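Local coordinates for tailspike protein (Siphovirus 9NA, PDB 3RIQ) that probably recognises Salmonella lipopolysaccharide as the phage receptor and cleaves its O-antigen chains as an endorhamnosidase, at residues I239-N253 against T272-T286. Sequence-based numbering, arbitrary orientation. Where two conformers were deposited one is given.
Sequences ISYRVGESGVKTYQN and TIQCYYDGIDVNADT
Arg242 and Gln274 run alongside each other in the same direction, and the arginine grips the amide side-on: Arg242 NE (2.9 Å) and NH2 (3.0 Å) both donate to Gln274 OE1, which sits in the guanidinium plane although the amide is turned 40° from it. Arg242 NH1 turns to the hydroxyls of Tyr95 and Tyr214, while Gln274 NE2 is held by Asp319 and Gly101 O, so further partners hold both planar groups. Next to them Ile273 CG2 meets the edge of the Tyr241 ring at CD1 (3.8 Å). In the turn, Ser246 OG lies beside its own backbone N (chi1 -68°), where it accepts the N-H of Asp278; a water joins this hydroxyl to Asp281 OD2. Gln252, bent at chi2 (108°), approaches Asp281 from the opposite direction, and Gln252 NE2 meets Asp281 OD2 at 3.0 Å from above the carboxylate plane. The same nitrogen and Thr250 OG1 (2.9 Å) reach Asn283 O, one from above and one from below its carbonyl plane. At the end of the two segments Asn253 pairs its amide with the backbone of Thr286, OD1 taking the N-H and ND2 giving to Thr286 O (2.8 Å). Parallel strand pairs, Ser240-Tyr241 with Thr272-Ile273 and Lys249 with Asp281, flank the turn; these are neighbouring rungs of this protein's right-handed parallel beta-helix, the fold of the P22 tailspike family.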
ATOM      1  N   ILE A 239      -9.624  13.016  -2.201  1.00 10.54           N
ATOM      2  CA  ILE A 239     -10.332  12.543  -3.427  1.00  9.55           C
ATOM      3  C   ILE A 239     -10.507  13.771  -4.315  1.00 10.76           C
ATOM      4  O   ILE A 239     -11.062  14.775  -3.864  1.00 10.59           O
ATOM      5  CB  ILE A 239     -11.708  11.906  -3.086  1.00 10.22           C
ATOM      6  CG1 ILE A 239     -11.516  10.681  -2.179  1.00 11.31           C
ATOM      7  CG2 ILE A 239     -12.432  11.556  -4.371  1.00 11.27           C
ATOM      8  CD1 ILE A 239     -12.800  10.126  -1.620  1.00 16.27           C
ATOM      9  N   SER A 240     -10.046  13.703  -5.562  1.00 10.29           N
ATOM     10  CA  SER A 240     -10.180  14.795  -6.541  1.00 10.96           C
ATOM     11  C   SER A 240     -11.127  14.285  -7.612  1.00 10.98           C
ATOM     12  O   SER A 240     -10.799  13.295  -8.313  1.00 11.32           O
ATOM     13  CB  SER A 240      -8.810  15.093  -7.143  1.00 11.08           C
ATOM     14  OG  SER A 240      -8.917  16.032  -8.194  1.00 12.90           O
ATOM     15  N   TYR A 241     -12.307  14.904  -7.724  1.00 11.49           N
ATOM     16  CA  TYR A 241     -13.381  14.340  -8.562  1.00 11.09           C
ATOM     17  C   TYR A 241     -13.786  15.255  -9.702  1.00 11.34           C
ATOM     18  O   TYR A 241     -14.289  16.365  -9.458  1.00 12.44           O
ATOM     19  CB  TYR A 241     -14.609  14.104  -7.665  1.00 11.85           C
ATOM     20  CG  TYR A 241     -15.882  13.700  -8.397  1.00 11.06           C
ATOM     21  CD1 TYR A 241     -15.954  12.521  -9.175  1.00 11.20           C
ATOM     22  CD2 TYR A 241     -17.035  14.494  -8.273  1.00 12.89           C
ATOM     23  CE1 TYR A 241     -17.147  12.156  -9.825  1.00 12.29           C
ATOM     24  CE2 TYR A 241     -18.244  14.135  -8.922  1.00 14.17           C
ATOM     25  CZ  TYR A 241     -18.275  12.952  -9.686  1.00 12.03           C
ATOM     26  OH  TYR A 241     -19.434  12.534 -10.318  1.00 13.39           O
ATOM     27  N   ARG A 242     -13.543  14.808 -10.926  1.00 11.96           N
ATOM     28  CA  ARG A 242     -14.000  15.537 -12.136  1.00 12.06           C
ATOM     29  C   ARG A 242     -13.544  17.000 -12.246  1.00 12.18           C
ATOM     30  O   ARG A 242     -14.298  17.893 -12.745  1.00 12.31           O
ATOM     31  CB  ARG A 242     -15.526  15.422 -12.296  1.00 12.38           C
ATOM     32  CG  ARG A 242     -15.917  14.015 -12.709  1.00 12.07           C
ATOM     33  CD  ARG A 242     -17.432  13.901 -12.818  1.00 12.90           C
ATOM     34  NE  ARG A 242     -17.830  12.581 -13.285  1.00 13.39           N
ATOM     35  CZ  ARG A 242     -19.093  12.247 -13.502  1.00 13.08           C
ATOM     36  NH1 ARG A 242     -20.052  13.182 -13.360  1.00 12.77           N
ATOM     37  NH2 ARG A 242     -19.392  11.026 -13.932  1.00 13.23           N
ATOM     38  N   VAL A 243     -12.311  17.246 -11.818  1.00 12.10           N
ATOM     39  CA  VAL A 243     -11.759  18.584 -12.059  1.00 12.30           C
ATOM     40  C   VAL A 243     -11.476  18.794 -13.559  1.00 13.00           C
ATOM     41  O   VAL A 243     -11.282  17.840 -14.339  1.00 12.68           O
ATOM     42  CB  VAL A 243     -10.502  18.897 -11.177  1.00 11.67           C
ATOM     43  CG1 VAL A 243     -10.857  18.666  -9.724  1.00 13.48           C
ATOM     44  CG2 VAL A 243      -9.291  18.087 -11.599  1.00 14.61           C
ATOM     45  N   GLY A 244     -11.459  20.063 -13.963  1.00 12.39           N
ATOM     46  CA  GLY A 244     -11.258  20.399 -15.391  1.00 13.02           C
ATOM     47  C   GLY A 244      -9.800  20.287 -15.860  1.00 13.29           C
ATOM     48  O   GLY A 244      -9.553  20.211 -17.089  1.00 14.36           O
ATOM     49  N   GLU A 245      -8.853  20.251 -14.923  0.50 13.31           N
ATOM     50  CA  GLU A 245      -7.450  20.059 -15.285  0.50 13.49           C
ATOM     51  C   GLU A 245      -6.948  18.753 -14.665  0.50 13.25           C
ATOM     52  O   GLU A 245      -7.462  17.676 -15.004  0.50 13.52           O
ATOM     53  CB  GLU A 245      -6.602  21.315 -14.961  0.50 13.85           C
ATOM     54  CG  GLU A 245      -6.977  22.464 -15.902  0.50 15.31           C
ATOM     55  CD  GLU A 245      -6.045  23.667 -15.849  0.50 19.60           C
ATOM     56  OE1 GLU A 245      -4.833  23.484 -15.599  0.50 22.30           O
ATOM     57  OE2 GLU A 245      -6.534  24.801 -16.089  0.50 23.31           O
ATOM     58  N   SER A 246      -5.965  18.821 -13.772  1.00 12.63           N
ATOM     59  CA  SER A 246      -5.353  17.599 -13.250  1.00 12.66           C
ATOM     60  C   SER A 246      -5.702  17.346 -11.774  1.00 12.32           C
ATOM     61  O   SER A 246      -6.042  18.271 -11.029  1.00 11.68           O
ATOM     62  CB  SER A 246      -3.849  17.630 -13.466  1.00 12.71           C
ATOM     63  OG  SER A 246      -3.526  17.556 -14.838  1.00 12.75           O
ATOM     64  N   GLY A 247      -5.635  16.086 -11.352  1.00 13.05           N
ATOM     65  CA  GLY A 247      -6.177  15.718 -10.028  1.00 12.29           C
ATOM     66  C   GLY A 247      -5.579  16.601  -8.944  1.00 12.34           C
ATOM     67  O   GLY A 247      -6.309  17.177  -8.122  1.00 13.48           O
ATOM     68  N   VAL A 248      -4.243  16.700  -8.945  1.00 11.82           N
ATOM     69  CA  VAL A 248      -3.514  17.762  -8.249  1.00 11.41           C
ATOM     70  C   VAL A 248      -2.400  18.173  -9.221  1.00 11.30           C
ATOM     71  O   VAL A 248      -2.036  17.423 -10.141  1.00 12.92           O
ATOM     72  CB  VAL A 248      -2.888  17.314  -6.895  1.00 12.51           C
ATOM     73  CG1 VAL A 248      -3.970  16.867  -5.894  1.00 14.32           C
ATOM     74  CG2 VAL A 248      -1.796  16.220  -7.102  1.00 13.46           C
ATOM     75  N   LYS A 249      -1.807  19.340  -8.999  1.00 11.24           N
ATOM     76  CA  LYS A 249      -0.806  19.859  -9.953  1.00 11.16           C
ATOM     77  C   LYS A 249       0.280  20.689  -9.305  1.00 12.07           C
ATOM     78  O   LYS A 249      -0.021  21.538  -8.437  1.00 11.50           O
ATOM     79  CB  LYS A 249      -1.519  20.755 -10.995  1.00 11.29           C
ATOM     80  CG  LYS A 249      -0.598  21.388 -12.041  1.00 12.15           C
ATOM     81  CD  LYS A 249      -1.385  22.077 -13.170  1.00 14.75           C
ATOM     82  CE  LYS A 249      -0.414  22.834 -14.072  1.00 17.54           C
ATOM     83  NZ  LYS A 249      -1.083  23.733 -15.101  1.00 19.98           N
ATOM     84  N   THR A 250       1.522  20.465  -9.745  1.00 11.17           N
ATOM     85  CA  THR A 250       2.614  21.404  -9.493  1.00 11.69           C
ATOM     86  C   THR A 250       2.756  22.240 -10.764  1.00 11.50           C
ATOM     87  O   THR A 250       2.895  21.703 -11.858  1.00 12.16           O
ATOM     88  CB  THR A 250       3.919  20.685  -9.142  1.00 11.15           C
ATOM     89  OG1 THR A 250       4.246  19.728 -10.165  1.00 12.02           O
ATOM     90  CG2 THR A 250       3.781  19.949  -7.824  1.00 12.12           C
ATOM     91  N   TYR A 251       2.698  23.559 -10.626  1.00 12.38           N
ATOM     92  CA  TYR A 251       2.788  24.444 -11.794  1.00 12.63           C
ATOM     93  C   TYR A 251       4.154  24.294 -12.487  1.00 13.17           C
ATOM     94  O   TYR A 251       5.174  24.017 -11.866  1.00 13.12           O
ATOM     95  CB  TYR A 251       2.531  25.918 -11.359  1.00 12.57           C
ATOM     96  CG  TYR A 251       1.969  26.833 -12.459  1.00 13.34           C
ATOM     97  CD1 TYR A 251       0.605  27.009 -12.612  1.00 16.36           C
ATOM     98  CD2 TYR A 251       2.816  27.530 -13.308  1.00 13.93           C
ATOM     99  CE1 TYR A 251       0.103  27.825 -13.618  1.00 18.38           C
ATOM    100  CE2 TYR A 251       2.326  28.341 -14.303  1.00 17.24           C
ATOM    101  CZ  TYR A 251       0.979  28.492 -14.451  1.00 19.06           C
ATOM    102  OH  TYR A 251       0.463  29.329 -15.441  1.00 22.50           O
ATOM    103  N   GLN A 252       4.141  24.519 -13.801  1.00 12.95           N
ATOM    104  CA  GLN A 252       5.345  24.502 -14.638  1.00 13.50           C
ATOM    105  C   GLN A 252       5.807  25.861 -15.150  1.00 13.97           C
ATOM    106  O   GLN A 252       5.019  26.759 -15.350  1.00 15.18           O
ATOM    107  CB  GLN A 252       5.132  23.574 -15.834  1.00 13.75           C
ATOM    108  CG  GLN A 252       4.896  22.090 -15.434  1.00 14.29           C
ATOM    109  CD  GLN A 252       3.483  21.634 -15.639  1.00 15.49           C
ATOM    110  OE1 GLN A 252       2.903  21.858 -16.691  1.00 17.91           O
ATOM    111  NE2 GLN A 252       2.934  20.983 -14.676  1.00 14.83           N
ATOM    112  N   ASN A 253       7.093  25.984 -15.395  1.00 13.78           N
ATOM    113  CA  ASN A 253       7.659  27.171 -16.042  1.00 14.52           C
ATOM    114  C   ASN A 253       7.456  28.452 -15.206  1.00 15.38           C
ATOM    115  O   ASN A 253       7.597  28.389 -14.021  1.00 15.18           O
ATOM    116  CB  ASN A 253       7.161  27.299 -17.487  1.00 15.81           C
ATOM    117  CG  ASN A 253       7.526  26.081 -18.366  1.00 16.18           C
ATOM    118  OD1 ASN A 253       8.062  25.085 -17.905  1.00 15.31           O
ATOM    119  ND2 ASN A 253       7.217  26.183 -19.645  1.00 19.62           N
ATOM    120  N   THR A 272      -7.986  10.048  -7.804  1.00 10.56           N
ATOM    121  CA  THR A 272      -8.471  10.998  -8.828  1.00 10.76           C
ATOM    122  C   THR A 272      -9.432  10.289  -9.738  1.00 10.91           C
ATOM    123  O   THR A 272      -9.092   9.252 -10.324  1.00 11.32           O
ATOM    124  CB  THR A 272      -7.336  11.577  -9.662  1.00 11.14           C
ATOM    125  OG1 THR A 272      -6.393  12.211  -8.802  1.00 12.10           O
ATOM    126  CG2 THR A 272      -7.897  12.609 -10.666  1.00 11.21           C
ATOM    127  N   ILE A 273     -10.643  10.811  -9.806  1.00 11.06           N
ATOM    128  CA  ILE A 273     -11.699  10.204 -10.624  1.00 11.80           C
ATOM    129  C   ILE A 273     -12.098  11.129 -11.772  1.00 12.21           C
ATOM    130  O   ILE A 273     -12.606  12.216 -11.525  1.00 12.47           O
ATOM    131  CB  ILE A 273     -12.950   9.935  -9.742  1.00 11.90           C
ATOM    132  CG1 ILE A 273     -12.610   8.916  -8.613  1.00 12.39           C
ATOM    133  CG2 ILE A 273     -14.143   9.458 -10.627  1.00 12.63           C
ATOM    134  CD1 ILE A 273     -13.686   8.791  -7.466  1.00 13.10           C
ATOM    135  N   GLN A 274     -11.878  10.699 -13.020  1.00 11.55           N
ATOM    136  CA  GLN A 274     -12.377  11.401 -14.220  1.00 11.75           C
ATOM    137  C   GLN A 274     -11.986  12.875 -14.302  1.00 12.45           C
ATOM    138  O   GLN A 274     -12.811  13.717 -14.666  1.00 12.94           O
ATOM    139  CB  GLN A 274     -13.885  11.226 -14.372  1.00 12.44           C
ATOM    140  CG  GLN A 274     -14.258   9.765 -14.645  1.00 12.08           C
ATOM    141  CD  GLN A 274     -15.762   9.584 -14.775  1.00 12.22           C
ATOM    142  OE1 GLN A 274     -16.558  10.105 -13.956  1.00 13.04           O
ATOM    143  NE2 GLN A 274     -16.173   8.856 -15.801  1.00 14.40           N
ATOM    144  N   CYS A 275     -10.729  13.208 -13.995  1.00 12.75           N
ATOM    145  CA  CYS A 275     -10.257  14.579 -14.346  1.00 12.93           C
ATOM    146  C   CYS A 275     -10.073  14.670 -15.872  1.00 12.91           C
ATOM    147  O   CYS A 275      -9.959  13.641 -16.558  1.00 13.60           O
ATOM    148  CB  CYS A 275      -8.969  14.948 -13.615  1.00 13.40           C
ATOM    149  SG  CYS A 275      -7.548  13.874 -14.008  1.00 13.91           S
ATOM    150  N   TYR A 276     -10.098  15.887 -16.404  1.00 12.95           N
ATOM    151  CA  TYR A 276     -10.012  16.041 -17.855  1.00 12.82           C
ATOM    152  C   TYR A 276      -8.578  16.009 -18.368  1.00 13.56           C
ATOM    153  O   TYR A 276      -8.340  15.610 -19.525  1.00 14.05           O
ATOM    154  CB  TYR A 276     -10.739  17.308 -18.306  1.00 13.54           C
ATOM    155  CG  TYR A 276     -10.994  17.379 -19.792  1.00 14.00           C
ATOM    156  CD1 TYR A 276     -11.713  16.367 -20.470  1.00 15.06           C
ATOM    157  CD2 TYR A 276     -10.564  18.480 -20.528  1.00 15.86           C
ATOM    158  CE1 TYR A 276     -11.987  16.464 -21.861  1.00 14.93           C
ATOM    159  CE2 TYR A 276     -10.845  18.597 -21.882  1.00 16.10           C
ATOM    160  CZ  TYR A 276     -11.540  17.563 -22.555  1.00 15.24           C
ATOM    161  OH  TYR A 276     -11.814  17.665 -23.923  1.00 17.29           O
ATOM    162  N   TYR A 277      -7.612  16.401 -17.518  1.00 13.44           N
ATOM    163  CA  TYR A 277      -6.221  16.181 -17.868  1.00 13.61           C
ATOM    164  C   TYR A 277      -5.645  14.999 -17.063  1.00 12.56           C
ATOM    165  O   TYR A 277      -6.204  13.890 -17.150  1.00 13.09           O
ATOM    166  CB  TYR A 277      -5.433  17.492 -17.832  1.00 13.61           C
ATOM    167  CG  TYR A 277      -5.748  18.337 -19.063  1.00 17.38           C
ATOM    168  CD1 TYR A 277      -4.973  18.195 -20.227  1.00 20.99           C
ATOM    169  CD2 TYR A 277      -6.855  19.184 -19.111  1.00 17.40           C
ATOM    170  CE1 TYR A 277      -5.248  18.950 -21.377  1.00 23.62           C
ATOM    171  CE2 TYR A 277      -7.147  19.937 -20.242  1.00 19.36           C
ATOM    172  CZ  TYR A 277      -6.354  19.818 -21.380  1.00 22.09           C
ATOM    173  OH  TYR A 277      -6.656  20.566 -22.515  1.00 25.84           O
ATOM    174  N   ASP A 278      -4.593  15.179 -16.262  1.00 12.52           N
ATOM    175  CA  ASP A 278      -3.808  14.008 -15.817  1.00 13.44           C
ATOM    176  C   ASP A 278      -4.133  13.651 -14.367  1.00 12.31           C
ATOM    177  O   ASP A 278      -4.328  14.541 -13.530  1.00 12.85           O
ATOM    178  CB  ASP A 278      -2.319  14.334 -15.959  1.00 13.51           C
ATOM    179  CG  ASP A 278      -2.028  14.931 -17.317  1.00 13.75           C
ATOM    180  OD1 ASP A 278      -2.479  14.305 -18.307  1.00 14.09           O
ATOM    181  OD2 ASP A 278      -1.459  16.045 -17.396  1.00 14.78           O
ATOM    182  N   GLY A 279      -4.203  12.362 -14.063  1.00 12.60           N
ATOM    183  CA  GLY A 279      -4.597  11.937 -12.706  1.00 12.88           C
ATOM    184  C   GLY A 279      -3.827  12.656 -11.606  1.00 11.84           C
ATOM    185  O   GLY A 279      -4.405  13.076 -10.591  1.00 12.83           O
ATOM    186  N   ILE A 280      -2.510  12.745 -11.765  1.00 11.09           N
ATOM    187  CA  ILE A 280      -1.734  13.754 -11.049  1.00 10.75           C
ATOM    188  C   ILE A 280      -0.800  14.350 -12.094  1.00 11.00           C
ATOM    189  O   ILE A 280      -0.401  13.653 -13.037  1.00 11.82           O
ATOM    190  CB  ILE A 280      -0.912  13.164  -9.845  1.00 11.30           C
ATOM    191  CG1 ILE A 280       0.160  12.154 -10.299  1.00 12.54           C
ATOM    192  CG2 ILE A 280      -1.843  12.560  -8.800  1.00 13.47           C
ATOM    193  CD1 ILE A 280       1.018  11.627  -9.153  1.00 14.61           C
ATOM    194  N   ASP A 281      -0.464  15.636 -11.935  1.00 11.90           N
ATOM    195  CA  ASP A 281       0.492  16.305 -12.851  1.00 11.17           C
ATOM    196  C   ASP A 281       1.589  16.868 -11.958  1.00 12.01           C
ATOM    197  O   ASP A 281       1.461  17.993 -11.454  1.00 13.46           O
ATOM    198  CB  ASP A 281      -0.195  17.450 -13.624  1.00 12.73           C
ATOM    199  CG  ASP A 281       0.790  18.277 -14.433  1.00 14.08           C
ATOM    200  OD1 ASP A 281       1.966  17.842 -14.555  1.00 16.81           O
ATOM    201  OD2 ASP A 281       0.383  19.342 -14.971  1.00 16.41           O
ATOM    202  N   VAL A 282       2.638  16.085 -11.731  1.00 11.61           N
ATOM    203  CA  VAL A 282       3.730  16.543 -10.863  1.00 12.65           C
ATOM    204  C   VAL A 282       4.921  16.836 -11.778  1.00 12.65           C
ATOM    205  O   VAL A 282       5.970  16.190 -11.694  1.00 13.25           O
ATOM    206  CB  VAL A 282       4.054  15.510  -9.756  1.00 11.81           C
ATOM    207  CG1 VAL A 282       5.103  16.066  -8.781  1.00 13.84           C
ATOM    208  CG2 VAL A 282       2.775  15.166  -8.957  1.00 14.82           C
ATOM    209  N   ASN A 283       4.717  17.772 -12.718  1.00 12.90           N
ATOM    210  CA  ASN A 283       5.779  18.215 -13.613  1.00 12.58           C
ATOM    211  C   ASN A 283       6.266  19.611 -13.248  1.00 12.17           C
ATOM    212  O   ASN A 283       5.497  20.430 -12.702  1.00 12.99           O
ATOM    213  CB  ASN A 283       5.262  18.235 -15.062  1.00 13.46           C
ATOM    214  CG  ASN A 283       5.127  16.832 -15.649  1.00 12.87           C
ATOM    215  OD1 ASN A 283       6.002  16.376 -16.407  1.00 14.69           O
ATOM    216  ND2 ASN A 283       4.047  16.134 -15.298  1.00 14.69           N
ATOM    217  N   ALA A 284       7.512  19.915 -13.605  1.00 11.98           N
ATOM    218  CA  ALA A 284       8.097  21.246 -13.348  1.00 12.20           C
ATOM    219  C   ALA A 284       8.420  22.001 -14.645  1.00 12.40           C
ATOM    220  O   ALA A 284       8.273  23.215 -14.669  1.00 13.27           O
ATOM    221  CB  ALA A 284       9.348  21.114 -12.478  1.00 12.57           C
ATOM    222  N   ASP A 285       8.851  21.294 -15.700  1.00 13.34           N
ATOM    223  CA  ASP A 285       9.073  21.911 -17.014  1.00 14.12           C
ATOM    224  C   ASP A 285       7.996  21.453 -17.994  1.00 14.29           C
ATOM    225  O   ASP A 285       7.553  20.281 -17.947  1.00 14.58           O
ATOM    226  CB  ASP A 285      10.445  21.504 -17.574  1.00 14.20           C
ATOM    227  CG  ASP A 285      11.606  22.130 -16.841  1.00 14.95           C
ATOM    228  OD1 ASP A 285      11.485  23.293 -16.375  1.00 14.69           O
ATOM    229  OD2 ASP A 285      12.644  21.436 -16.699  1.00 14.73           O
ATOM    230  N   THR A 286       7.608  22.322 -18.927  1.00 15.11           N
ATOM    231  CA  THR A 286       6.650  21.927 -19.955  1.00 16.82           C
ATOM    232  C   THR A 286       6.910  22.724 -21.238  1.00 17.39           C
ATOM    233  O   THR A 286       7.481  23.819 -21.186  1.00 17.38           O
ATOM    234  CB  THR A 286       5.183  22.107 -19.493  1.00 16.72           C
ATOM    235  OG1 THR A 286       4.311  21.451 -20.409  1.00 19.17           O
ATOM    236  CG2 THR A 286       4.771  23.576 -19.407  1.00 17.80           C
TER
HETATM  237  O   HOH W   1     -13.309  16.322 -15.724  1.00 14.09           O
HETATM  238  O   HOH W   2      -2.102  19.591 -15.882  1.00 19.01           O
HETATM  239  O   HOH W   3       6.740  22.195 -10.367  1.00 12.29           O
HETATM  240  O   HOH W   4       1.749  19.404 -17.540  1.00 28.60           O